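Local coordinates for protein tartrate dehydrogenase/decarboxylase (Pseudomonas putida, PDB 3FLK) that oxidises tartrate with NAD+ to oxaloglycolate, and also converts meso-tartrate to D-glycerate and oxidatively decarboxylates D-malate to pyruvate, as a homodimer using magnesium or manganese, at residues Asp14-Glu19 with Pro288-Lys293; Gly24-Glu29 with Ala355-Leu360; Ala296-Met301 with Leu347-Val352. The protein carries 1 engineered substitution. All blocks are in the same frame, centred on the assembly; numbering follows the deposited sequence.

Contact 1 (Asp14-Glu19 with Pro288-Lys293); sequences DGIGLE and PDIFGK. With NAI (1,4-dihydronicotinamide adenine dinucleotide), chain F.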
loop_
_atom_site.group_PDB
_atom_site.type_symbol
_atom_site.label_atom_id
_atom_site.label_comp_id
_atom_site.label_asym_id
_atom_site.label_seq_id
_atom_site.Cartn_x
_atom_site.Cartn_y
_atom_site.Cartn_z
ATOM N N ASP A 14 4.817 0.500 25.050
ATOM C CA ASP A 14 5.053 -0.946 25.043
ATOM C C ASP A 14 6.309 -1.339 24.273
ATOM O O ASP A 14 6.820 -0.564 23.457
ATOM C CB ASP A 14 3.862 -1.680 24.409
ATOM C CG ASP A 14 2.576 -1.519 25.199
ATOM O OD1 ASP A 14 2.607 -1.653 26.439
ATOM O OD2 ASP A 14 1.524 -1.278 24.571
ATOM N N GLY A 15 6.788 -2.556 24.534
ATOM C CA GLY A 15 7.827 -3.193 23.722
ATOM C C GLY A 15 9.070 -2.347 23.542
ATOM O O GLY A 15 9.569 -1.766 24.505
ATOM N N ILE A 16 9.556 -2.264 22.303
ATOM C CA ILE A 16 10.807 -1.551 22.011
ATOM C C ILE A 16 10.722 -0.042 22.263
ATOM O O ILE A 16 11.744 0.644 22.266
ATOM C CB ILE A 16 11.359 -1.839 20.583
ATOM C CG1 ILE A 16 10.467 -1.219 19.497
ATOM C CG2 ILE A 16 11.566 -3.340 20.376
ATOM C CD1 ILE A 16 11.177 -1.024 18.167
ATOM N N GLY A 17 9.508 0.466 22.480
ATOM C CA GLY A 17 9.323 1.843 22.938
ATOM C C GLY A 17 10.076 2.080 24.236
ATOM O O GLY A 17 10.611 3.165 24.461
ATOM N N LEU A 18 10.132 1.046 25.075
ATOM C CA LEU A 18 10.873 1.087 26.338
ATOM C C LEU A 18 12.389 1.046 26.121
ATOM O O LEU A 18 13.152 1.526 26.956
ATOM C CB LEU A 18 10.437 -0.064 27.255
ATOM C CG LEU A 18 8.991 -0.054 27.770
ATOM C CD1 LEU A 18 8.522 -1.460 28.122
ATOM C CD2 LEU A 18 8.839 0.880 28.964
ATOM N N GLU A 19 12.817 0.479 24.996
ATOM C CA GLU A 19 14.238 0.387 24.667
ATOM C C GLU A 19 14.764 1.642 23.969
ATOM O O GLU A 19 15.856 2.120 24.282
ATOM C CB GLU A 19 14.521 -0.854 23.810
ATOM C CG GLU A 19 14.271 -2.183 24.521
ATOM C CD GLU A 19 14.484 -3.396 23.622
ATOM O OE1 GLU A 19 14.535 -3.235 22.383
ATOM O OE2 GLU A 19 14.601 -4.519 24.158
ATOM N N PRO A 288 7.163 -6.518 19.053
ATOM C CA PRO A 288 7.206 -7.550 20.094
ATOM C C PRO A 288 8.192 -8.685 19.814
ATOM O O PRO A 288 8.728 -9.272 20.753
ATOM C CB PRO A 288 5.772 -8.099 20.109
ATOM C CG PRO A 288 4.942 -7.023 19.519
ATOM C CD PRO A 288 5.812 -6.394 18.474
ATOM N N ASP A 289 8.441 -8.981 18.541
ATOM C CA ASP A 289 9.305 -10.105 18.181
ATOM C C ASP A 289 10.813 -9.814 18.326
ATOM O O ASP A 289 11.628 -10.726 18.189
ATOM C CB ASP A 289 8.961 -10.626 16.780
ATOM C CG ASP A 289 9.166 -12.131 16.645
ATOM O OD1 ASP A 289 8.159 -12.881 16.703
ATOM O OD2 ASP A 289 10.330 -12.566 16.486
ATOM N N ILE A 290 11.179 -8.559 18.601
ATOM C CA ILE A 290 12.582 -8.215 18.919
ATOM C C ILE A 290 12.763 -7.543 20.288
ATOM O O ILE A 290 13.895 -7.270 20.704
ATOM C CB ILE A 290 13.282 -7.350 17.816
ATOM C CG1 ILE A 290 12.554 -6.016 17.602
ATOM C CG2 ILE A 290 13.433 -8.143 16.510
ATOM C CD1 ILE A 290 13.421 -4.923 16.987
ATOM N N PHE A 291 11.657 -7.273 20.983
ATOM C CA PHE A 291 11.731 -6.690 22.322
ATOM C C PHE A 291 12.481 -7.626 23.264
ATOM O O PHE A 291 12.222 -8.830 23.293
ATOM C CB PHE A 291 10.339 -6.377 22.883
ATOM C CG PHE A 291 10.350 -5.922 24.320
ATOM C CD1 PHE A 291 10.991 -4.743 24.688
ATOM C CD2 PHE A 291 9.725 -6.676 25.306
ATOM C CE1 PHE A 291 11.004 -4.320 26.016
ATOM C CE2 PHE A 291 9.734 -6.262 26.636
ATOM C CZ PHE A 291 10.374 -5.082 26.992
ATOM N N GLY A 292 13.422 -7.067 24.015
ATOM C CA GLY A 292 14.188 -7.851 24.982
ATOM C C GLY A 292 15.617 -8.162 24.577
ATOM O O GLY A 292 16.443 -8.478 25.432
ATOM N N LYS A 293 15.924 -8.090 23.284
ATOM C CA LYS A 293 17.303 -8.340 22.849
ATOM C C LYS A 293 18.115 -7.087 22.547
ATOM O O LYS A 293 19.237 -7.182 22.050
ATOM C CB LYS A 293 17.398 -9.349 21.694
ATOM C CG LYS A 293 16.380 -9.228 20.592
ATOM C CD LYS A 293 15.408 -10.391 20.659
ATOM C CE LYS A 293 15.233 -11.027 19.294
ATOM N NZ LYS A 293 14.602 -12.377 19.404
HETATM P PA NAI F . 6.272 -2.887 14.031
HETATM O O1A NAI F . 6.694 -1.590 13.452
HETATM O O2A NAI F . 6.283 -2.868 15.505
HETATM O O5B NAI F . 7.257 -4.037 13.515
HETATM C C5B NAI F . 7.325 -4.436 12.164
HETATM C C4B NAI F . 8.668 -5.099 11.879
HETATM O O4B NAI F . 9.689 -4.120 11.851
HETATM C C3B NAI F . 9.046 -6.115 12.948
HETATM O O3B NAI F . 9.628 -7.230 12.316
HETATM C C2B NAI F . 10.062 -5.384 13.802
HETATM O O2B NAI F . 11.029 -6.253 14.347
HETATM C C1B NAI F . 10.670 -4.373 12.844
HETATM N N9A NAI F . 11.035 -3.128 13.541
HETATM C C8A NAI F . 10.184 -2.147 13.983
HETATM N N7A NAI F . 10.922 -1.178 14.566
HETATM C C5A NAI F . 12.223 -1.520 14.504
HETATM C C6A NAI F . 13.384 -0.892 14.947
HETATM N N6A NAI F . 13.321 0.289 15.555
HETATM N N1A NAI F . 14.603 -1.504 14.736
HETATM C C2A NAI F . 14.676 -2.724 14.098
HETATM N N3A NAI F . 13.516 -3.334 13.659
HETATM C C4A NAI F . 12.312 -2.747 13.863
HETATM O O3 NAI F . 4.807 -3.213 13.422
HETATM P PN NAI F . 3.917 -4.545 13.617
HETATM O O1N NAI F . 4.772 -5.728 13.854
HETATM O O2N NAI F . 2.991 -4.584 12.462
HETATM O O5D NAI F . 3.059 -4.225 14.931
HETATM C C5D NAI F . 3.523 -4.532 16.229
HETATM C C4D NAI F . 2.685 -3.793 17.272
HETATM O O4D NAI F . 2.955 -2.405 17.214
HETATM C C3D NAI F . 1.183 -3.943 17.065
HETATM O O3D NAI F . 0.595 -4.067 18.337
HETATM C C2D NAI F . 0.758 -2.634 16.425
HETATM O O2D NAI F . -0.572 -2.291 16.733
HETATM C C1D NAI F . 1.756 -1.665 17.042
HETATM N N1N NAI F . 2.035 -0.445 16.259
HETATM C C2N NAI F . 1.980 0.749 16.923
HETATM C C3N NAI F . 2.254 1.941 16.263
HETATM C C7N NAI F . 2.451 3.193 17.070
HETATM O O7N NAI F . 2.445 3.120 18.479
HETATM N N7N NAI F . 2.625 4.354 16.440
HETATM C C4N NAI F . 2.591 1.904 14.910
HETATM C C5N NAI F . 2.651 0.683 14.238
HETATM C C6N NAI F . 2.371 -0.496 14.928
HETATM O O HOH W 1 15.444 -5.026 20.641
#
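The ring of Phe291 lies against the backbone of Gly15, with one face turned to Gly15 CA in a CH-pi contact: CA sits 3.9 Å from the ring centroid, offset toward the rim. Phe291 CG stands anti to the backbone N (chi1 173°), and CD1 of the ring comes within 3.3 Å of Gly15 C. Gly15, the second residue of a type II' turn from Asp14 to Gly17, has no side chain, and its backbone meets the aromatic face directly. Leu18 reaches the far end of the ring through CD1, obliquely.

Glu19 approaches from helix 17-35. Its extended chain crosses the ring obliquely, the carboxylate plane inclined by 39° to that of the ring, and Gly292 N donates to Glu19 OE2 at 2.8 Å on the syn side of the carboxylate, 32° out of its plane. The other oxygen, OE1, receives a water that also donates to Ile290 O, so one carboxylate oxygen holds the type II turn from Ile290 to Lys293 directly and the other through the water.

Beside the ring, CG2 of Ile16 meets CG1 of Ile290 at 4.0 Å, while their CD1 atoms both extend to the adenine of NADH, that of Ile16 lying 3.6 Å from N7A. Pro288 CD touches the cofactor's C5D. A carboxylate gripping a turn and an aromatic face resting on a glycine thus hold together the turn leading into helix 17-35 and the loop 288-293, both lining the dinucleotide pocket, with the paired isoleucines giving the adenosine end an apolar border.

Contact 2 (Gly24-Glu29 with Ala355-Leu360); sequences GIRVLE and AISDTL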
loop_
_atom_site.group_PDB
_atom_site.type_symbol
_atom_site.label_atom_id
_atom_site.label_comp_id
_atom_site.label_asym_id
_atom_site.label_seq_id
_atom_site.Cartn_x
_atom_site.Cartn_y
_atom_site.Cartn_z
ATOM N N GLY A 24 16.692 8.226 22.892
ATOM C CA GLY A 24 16.226 9.528 22.416
ATOM C C GLY A 24 16.484 10.626 23.436
ATOM O O GLY A 24 17.020 11.682 23.099
ATOM N N ILE A 25 16.112 10.363 24.687
ATOM C CA ILE A 25 16.337 11.303 25.789
ATOM C C ILE A 25 17.835 11.571 26.000
ATOM O O ILE A 25 18.241 12.717 26.203
ATOM C CB ILE A 25 15.651 10.823 27.096
ATOM C CG1 ILE A 25 14.124 10.857 26.931
ATOM C CG2 ILE A 25 16.080 11.681 28.297
ATOM C CD1 ILE A 25 13.358 10.030 27.952
ATOM N N ARG A 26 18.644 10.514 25.922
ATOM C CA ARG A 26 20.101 10.618 26.037
ATOM C C ARG A 26 20.672 11.647 25.056
ATOM O O ARG A 26 21.408 12.551 25.457
ATOM C CB ARG A 26 20.740 9.246 25.804
ATOM C CG ARG A 26 22.246 9.174 26.020
ATOM C CD ARG A 26 22.748 7.795 25.624
ATOM N NE ARG A 26 24.029 7.460 26.242
ATOM C CZ ARG A 26 24.497 6.221 26.362
ATOM N NH1 ARG A 26 23.788 5.190 25.912
ATOM N NH2 ARG A 26 25.674 6.012 26.935
ATOM N N VAL A 27 20.321 11.507 23.778
ATOM C CA VAL A 27 20.814 12.401 22.727
ATOM C C VAL A 27 20.256 13.822 22.878
ATOM O O VAL A 27 20.968 14.803 22.628
ATOM C CB VAL A 27 20.517 11.845 21.308
ATOM C CG1 VAL A 27 21.058 12.782 20.227
ATOM C CG2 VAL A 27 21.110 10.449 21.140
ATOM N N LEU A 28 18.990 13.926 23.283
ATOM C CA LEU A 28 18.359 15.226 23.538
ATOM C C LEU A 28 19.037 15.976 24.684
ATOM O O LEU A 28 19.232 17.191 24.606
ATOM C CB LEU A 28 16.865 15.070 23.832
ATOM C CG LEU A 28 15.912 14.748 22.675
ATOM C CD1 LEU A 28 14.539 14.401 23.219
ATOM C CD2 LEU A 28 15.814 15.903 21.695
ATOM N N GLU A 29 19.388 15.248 25.744
ATOM C CA GLU A 29 20.090 15.832 26.890
ATOM C C GLU A 29 21.504 16.286 26.514
ATOM O O GLU A 29 21.981 17.304 27.011
ATOM C CB GLU A 29 20.111 14.861 28.078
ATOM C CG GLU A 29 18.773 14.780 28.824
ATOM C CD GLU A 29 18.720 13.684 29.883
ATOM O OE1 GLU A 29 19.470 12.686 29.778
ATOM O OE2 GLU A 29 17.910 13.814 30.825
ATOM N N ALA A 355 26.869 6.167 20.702
ATOM C CA ALA A 355 27.674 6.622 19.565
ATOM C C ALA A 355 27.180 7.951 18.981
ATOM O O ALA A 355 27.983 8.816 18.631
ATOM C CB ALA A 355 27.725 5.547 18.483
ATOM N N ILE A 356 25.862 8.108 18.881
ATOM C CA ILE A 356 25.269 9.350 18.376
ATOM C C ILE A 356 25.474 10.485 19.380
ATOM O O ILE A 356 25.850 11.596 19.001
ATOM C CB ILE A 356 23.766 9.173 18.017
ATOM C CG1 ILE A 356 23.614 8.178 16.860
ATOM C CG2 ILE A 356 23.131 10.520 17.645
ATOM C CD1 ILE A 356 22.201 7.647 16.651
ATOM N N SER A 357 25.244 10.188 20.658
ATOM C CA SER A 357 25.443 11.148 21.740
ATOM C C SER A 357 26.893 11.649 21.803
ATOM O O SER A 357 27.133 12.855 21.922
ATOM C CB SER A 357 25.026 10.529 23.078
ATOM O OG SER A 357 24.950 11.514 24.092
ATOM N N ASP A 358 27.848 10.723 21.707
ATOM C CA ASP A 358 29.271 11.072 21.725
ATOM C C ASP A 358 29.694 11.880 20.501
ATOM O O ASP A 358 30.436 12.857 20.625
ATOM C CB ASP A 358 30.146 9.822 21.841
ATOM C CG ASP A 358 31.628 10.155 21.923
ATOM O OD1 ASP A 358 32.002 11.025 22.742
ATOM O OD2 ASP A 358 32.418 9.551 21.165
ATOM N N THR A 359 29.234 11.458 19.325
ATOM C CA THR A 359 29.512 12.163 18.072
ATOM C C THR A 359 28.989 13.601 18.136
ATOM O O THR A 359 29.678 14.536 17.723
ATOM C CB THR A 359 28.903 11.414 16.862
ATOM O OG1 THR A 359 29.452 10.092 16.798
ATOM C CG2 THR A 359 29.197 12.135 15.555
ATOM N N LEU A 360 27.780 13.766 18.670
ATOM C CA LEU A 360 27.162 15.082 18.813
ATOM C C LEU A 360 27.995 16.001 19.709
ATOM O O LEU A 360 28.238 17.160 19.364
ATOM C CB LEU A 360 25.734 14.948 19.354
ATOM C CG LEU A 360 24.837 16.189 19.391
ATOM C CD1 LEU A 360 23.395 15.783 19.189
ATOM C CD2 LEU A 360 24.991 16.954 20.697
#
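This is a parallel helix-helix contact, away from the cofactor and metal sites, that joins the first helix of the chain to the last: Val27 of helix 17-35 packs against Ile356, Ser357 and Leu360 of helix 349-361. The two short segments run almost in the same direction, with 6° between their axes and a closest approach of 9.0 Å. No hydrogen bond passes between them.

Val27 carries the contact with both methyl groups. CG1, anti to the backbone N (chi1 -179°), touches Leu360 CD1 at 3.9 Å and Ile356 CG2 at 4.0 Å, so that it meets residues one turn apart on the facing helix. CG2 lies as near to the same Ile356 methyl and also approaches the backbone N of Ser357.

Ser357 points toward helix 17-35; its OG passes Arg26 O at 3.9 Å and Arg26 CG at 4.1 Å, a van der Waals approach. Beyond CG the extended Arg26 chain leads away from this serine, and NH1 forms a salt bridge with Glu23 on its own helix.

Other helices continue the apolar layer: Met326 of helix 317-336 touches both Val27 and Leu360, and Ile302 of helix 299-313 touches Val27 and Ile356. Contact between the two segments therefore depends on dispersion and on the burial of branched side chains, and the charged group of Arg26 is paired within its own helix.

Contact 3 (Ala296-Met301 with Leu347-Val352); sequences ANPIAM and LSTQQV. With NAI (1,4-dihydronicotinamide adenine dinucleotide), chain F.
Thr349 meets Ala296 and Pro298 where helix 349-361 begins, and each atom of its side chain has a partner there. CB lies 3.3 Å from Ala296 O. From it OG1 branches beside the backbone N, anti to the carbonyl carbon (chi1 -55°), and donates to Ala296 O at 2.7 Å; the hydroxyl lies in the carbonyl plane, on a lone pair, with a C=O...donor angle of 123°. The other branch, CG2, passes the same carbonyl oxygen and ends 4.1 Å from Pro298 CB.

One turn further along, Val352 supplies the apolar half of the contact. Its CB points toward the other segment, and CG1 meets Pro298 CG at 3.8 Å and also lies near CD. The same methyl is more loosely approached by CG1 of Ile299.

Side chains cap both helix starts. Ser348 and Gln351 form a capping box, Ser348 OG accepting from Gln351 N and Gln351 OE1 from Ser348 N. On the other segment OD1 of Asn297, before the turn that leads into helix 299-313, accepts from Ile299 N, the donor standing above the carbonyl plane, while its ND2 is held by Asp342.

The backbone of Asn297 also reads the adenine of NADH: its N donates to N1A at 2.9 Å, and its O accepts from N6A at 3.0 Å. The peptide linking Ala296 to Asn297 thus bonds at its O to Thr349 and at its NH to the adenine. The threonine is therefore a second-shell group that probably helps to orient this peptide for adenine recognition.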
loop_
_atom_site.group_PDB
_atom_site.type_symbol
_atom_site.label_atom_id
_atom_site.label_comp_id
_atom_site.label_asym_id
_atom_site.label_seq_id
_atom_site.Cartn_x
_atom_site.Cartn_y
_atom_site.Cartn_z
ATOM N N ALA A 296 16.903 -3.190 18.703
ATOM C CA ALA A 296 16.043 -2.177 18.095
ATOM C C ALA A 296 16.843 -0.937 17.700
ATOM O O ALA A 296 17.642 -0.428 18.486
ATOM C CB ALA A 296 14.906 -1.802 19.042
ATOM N N ASN A 297 16.636 -0.479 16.470
ATOM C CA ASN A 297 17.239 0.751 15.963
ATOM C C ASN A 297 16.631 1.961 16.677
ATOM O O ASN A 297 15.416 2.167 16.612
ATOM C CB ASN A 297 17.009 0.847 14.444
ATOM C CG ASN A 297 17.918 1.857 13.764
ATOM O OD1 ASN A 297 18.426 2.782 14.392
ATOM N ND2 ASN A 297 18.130 1.674 12.464
ATOM N N PRO A 298 17.466 2.747 17.389
ATOM C CA PRO A 298 16.966 3.930 18.086
ATOM C C PRO A 298 16.954 5.213 17.247
ATOM O O PRO A 298 16.524 6.257 17.747
ATOM C CB PRO A 298 17.959 4.085 19.237
ATOM C CG PRO A 298 19.255 3.587 18.664
ATOM C CD PRO A 298 18.914 2.554 17.615
ATOM N N ILE A 299 17.418 5.148 15.999
ATOM C CA ILE A 299 17.546 6.361 15.178
ATOM C C ILE A 299 16.198 7.049 14.924
ATOM O O ILE A 299 16.111 8.278 14.976
ATOM C CB ILE A 299 18.332 6.116 13.855
ATOM C CG1 ILE A 299 19.802 5.790 14.164
ATOM C CG2 ILE A 299 18.245 7.342 12.935
ATOM C CD1 ILE A 299 20.629 5.357 12.961
ATOM N N ALA A 300 15.154 6.259 14.679
ATOM C CA ALA A 300 13.805 6.797 14.473
ATOM C C ALA A 300 13.351 7.636 15.664
ATOM O O ALA A 300 12.847 8.748 15.492
ATOM C CB ALA A 300 12.813 5.673 14.196
HETATM N N MSE A 301 13.548 7.097 16.866
HETATM C CA MSE A 301 13.244 7.792 18.114
HETATM C C MSE A 301 14.055 9.084 18.248
HETATM O O MSE A 301 13.505 10.130 18.595
HETATM C CB MSE A 301 13.522 6.871 19.307
HETATM C CG MSE A 301 13.037 7.394 20.652
HETATM SE SE MSE A 301 11.111 7.168 20.883
HETATM C CE MSE A 301 10.521 8.966 20.456
ATOM N N LEU A 347 26.080 -3.311 16.412
ATOM C CA LEU A 347 25.892 -2.602 17.679
ATOM C C LEU A 347 24.500 -2.808 18.266
ATOM O O LEU A 347 23.530 -3.026 17.537
ATOM C CB LEU A 347 26.184 -1.107 17.524
ATOM C CG LEU A 347 27.593 -0.657 17.116
ATOM C CD1 LEU A 347 27.743 0.828 17.377
ATOM C CD2 LEU A 347 28.697 -1.440 17.837
ATOM N N SER A 348 24.417 -2.746 19.591
ATOM C CA SER A 348 23.144 -2.825 20.297
ATOM C C SER A 348 22.449 -1.466 20.291
ATOM O O SER A 348 23.060 -0.453 19.956
ATOM C CB SER A 348 23.369 -3.274 21.741
ATOM O OG SER A 348 23.926 -2.219 22.511
ATOM N N THR A 349 21.176 -1.457 20.680
ATOM C CA THR A 349 20.391 -0.233 20.817
ATOM C C THR A 349 21.150 0.833 21.616
ATOM O O THR A 349 21.291 1.975 21.166
ATOM C CB THR A 349 19.042 -0.525 21.519
ATOM O OG1 THR A 349 18.343 -1.550 20.804
ATOM C CG2 THR A 349 18.172 0.727 21.594
ATOM N N GLN A 350 21.645 0.436 22.789
ATOM C CA GLN A 350 22.312 1.349 23.717
ATOM C C GLN A 350 23.638 1.859 23.165
ATOM O O GLN A 350 24.000 3.012 23.390
ATOM C CB GLN A 350 22.522 0.678 25.082
ATOM C CG GLN A 350 21.230 0.379 25.862
ATOM C CD GLN A 350 20.428 -0.780 25.287
ATOM O OE1 GLN A 350 20.972 -1.665 24.612
ATOM N NE2 GLN A 350 19.123 -0.782 25.551
ATOM N N GLN A 351 24.350 1.001 22.438
ATOM C CA GLN A 351 25.624 1.379 21.817
ATOM C C GLN A 351 25.446 2.414 20.705
ATOM O O GLN A 351 26.279 3.304 20.550
ATOM C CB GLN A 351 26.366 0.147 21.290
ATOM C CG GLN A 351 27.008 -0.710 22.383
ATOM C CD GLN A 351 27.622 -1.997 21.849
ATOM O OE1 GLN A 351 27.115 -2.596 20.901
ATOM N NE2 GLN A 351 28.716 -2.432 22.470
ATOM N N VAL A 352 24.365 2.297 19.936
ATOM C CA VAL A 352 24.060 3.286 18.893
ATOM C C VAL A 352 23.689 4.633 19.522
ATOM O O VAL A 352 24.169 5.684 19.084
ATOM C CB VAL A 352 22.955 2.793 17.920
ATOM C CG1 VAL A 352 22.613 3.872 16.888
ATOM C CG2 VAL A 352 23.403 1.520 17.213
HETATM P PA NAI F . 6.272 -2.887 14.031
HETATM O O1A NAI F . 6.694 -1.590 13.452
HETATM O O2A NAI F . 6.283 -2.868 15.505
HETATM O O5B NAI F . 7.257 -4.037 13.515
HETATM C C5B NAI F . 7.325 -4.436 12.164
HETATM C C4B NAI F . 8.668 -5.099 11.879
HETATM O O4B NAI F . 9.689 -4.120 11.851
HETATM C C3B NAI F . 9.046 -6.115 12.948
HETATM O O3B NAI F . 9.628 -7.230 12.316
HETATM C C2B NAI F . 10.062 -5.384 13.802
HETATM O O2B NAI F . 11.029 -6.253 14.347
HETATM C C1B NAI F . 10.670 -4.373 12.844
HETATM N N9A NAI F . 11.035 -3.128 13.541
HETATM C C8A NAI F . 10.184 -2.147 13.983
HETATM N N7A NAI F . 10.922 -1.178 14.566
HETATM C C5A NAI F . 12.223 -1.520 14.504
HETATM C C6A NAI F . 13.384 -0.892 14.947
HETATM N N6A NAI F . 13.321 0.289 15.555
HETATM N N1A NAI F . 14.603 -1.504 14.736
HETATM C C2A NAI F . 14.676 -2.724 14.098
HETATM N N3A NAI F . 13.516 -3.334 13.659
HETATM C C4A NAI F . 12.312 -2.747 13.863
HETATM O O3 NAI F . 4.807 -3.213 13.422
HETATM P PN NAI F . 3.917 -4.545 13.617
HETATM O O1N NAI F . 4.772 -5.728 13.854
HETATM O O2N NAI F . 2.991 -4.584 12.462
HETATM O O5D NAI F . 3.059 -4.225 14.931
HETATM C C5D NAI F . 3.523 -4.532 16.229
HETATM C C4D NAI F . 2.685 -3.793 17.272
HETATM O O4D NAI F . 2.955 -2.405 17.214
HETATM C C3D NAI F . 1.183 -3.943 17.065
HETATM O O3D NAI F . 0.595 -4.067 18.337
HETATM C C2D NAI F . 0.758 -2.634 16.425
HETATM O O2D NAI F . -0.572 -2.291 16.733
HETATM C C1D NAI F . 1.756 -1.665 17.042
HETATM N N1N NAI F . 2.035 -0.445 16.259
HETATM C C2N NAI F . 1.980 0.749 16.923
HETATM C C3N NAI F . 2.254 1.941 16.263
HETATM C C7N NAI F . 2.451 3.193 17.070
HETATM O O7N NAI F . 2.445 3.120 18.479
HETATM N N7N NAI F . 2.625 4.354 16.440
HETATM C C4N NAI F . 2.591 1.904 14.910
HETATM C C5N NAI F . 2.651 0.683 14.238
HETATM C C6N NAI F . 2.371 -0.496 14.928
#

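In the fold
From the N terminus, strand 6-13 leads into 14-19, and contact 1 closes the loop back to it when 288-293 arrives after strand 278-282. Residues 24-29, further along helix 17-35, pair with 355-360 near the C terminus, so contacts 1 and 2 cross. Contact 3 follows contact 1 in series, closing the short, largely helical span from 296-301 to 347-352, and is nested within the long loop of contact 2. Contacts 1 and 3 meet at Glu19 and Ala296 and share the cofactor; contacts 2 and 3 meet where Ile356 touches Ile299. Together they tie helices 17-35, 299-313 and 349-361, with contacts 1 and 3 at the NADH pocket and contact 2 away from it.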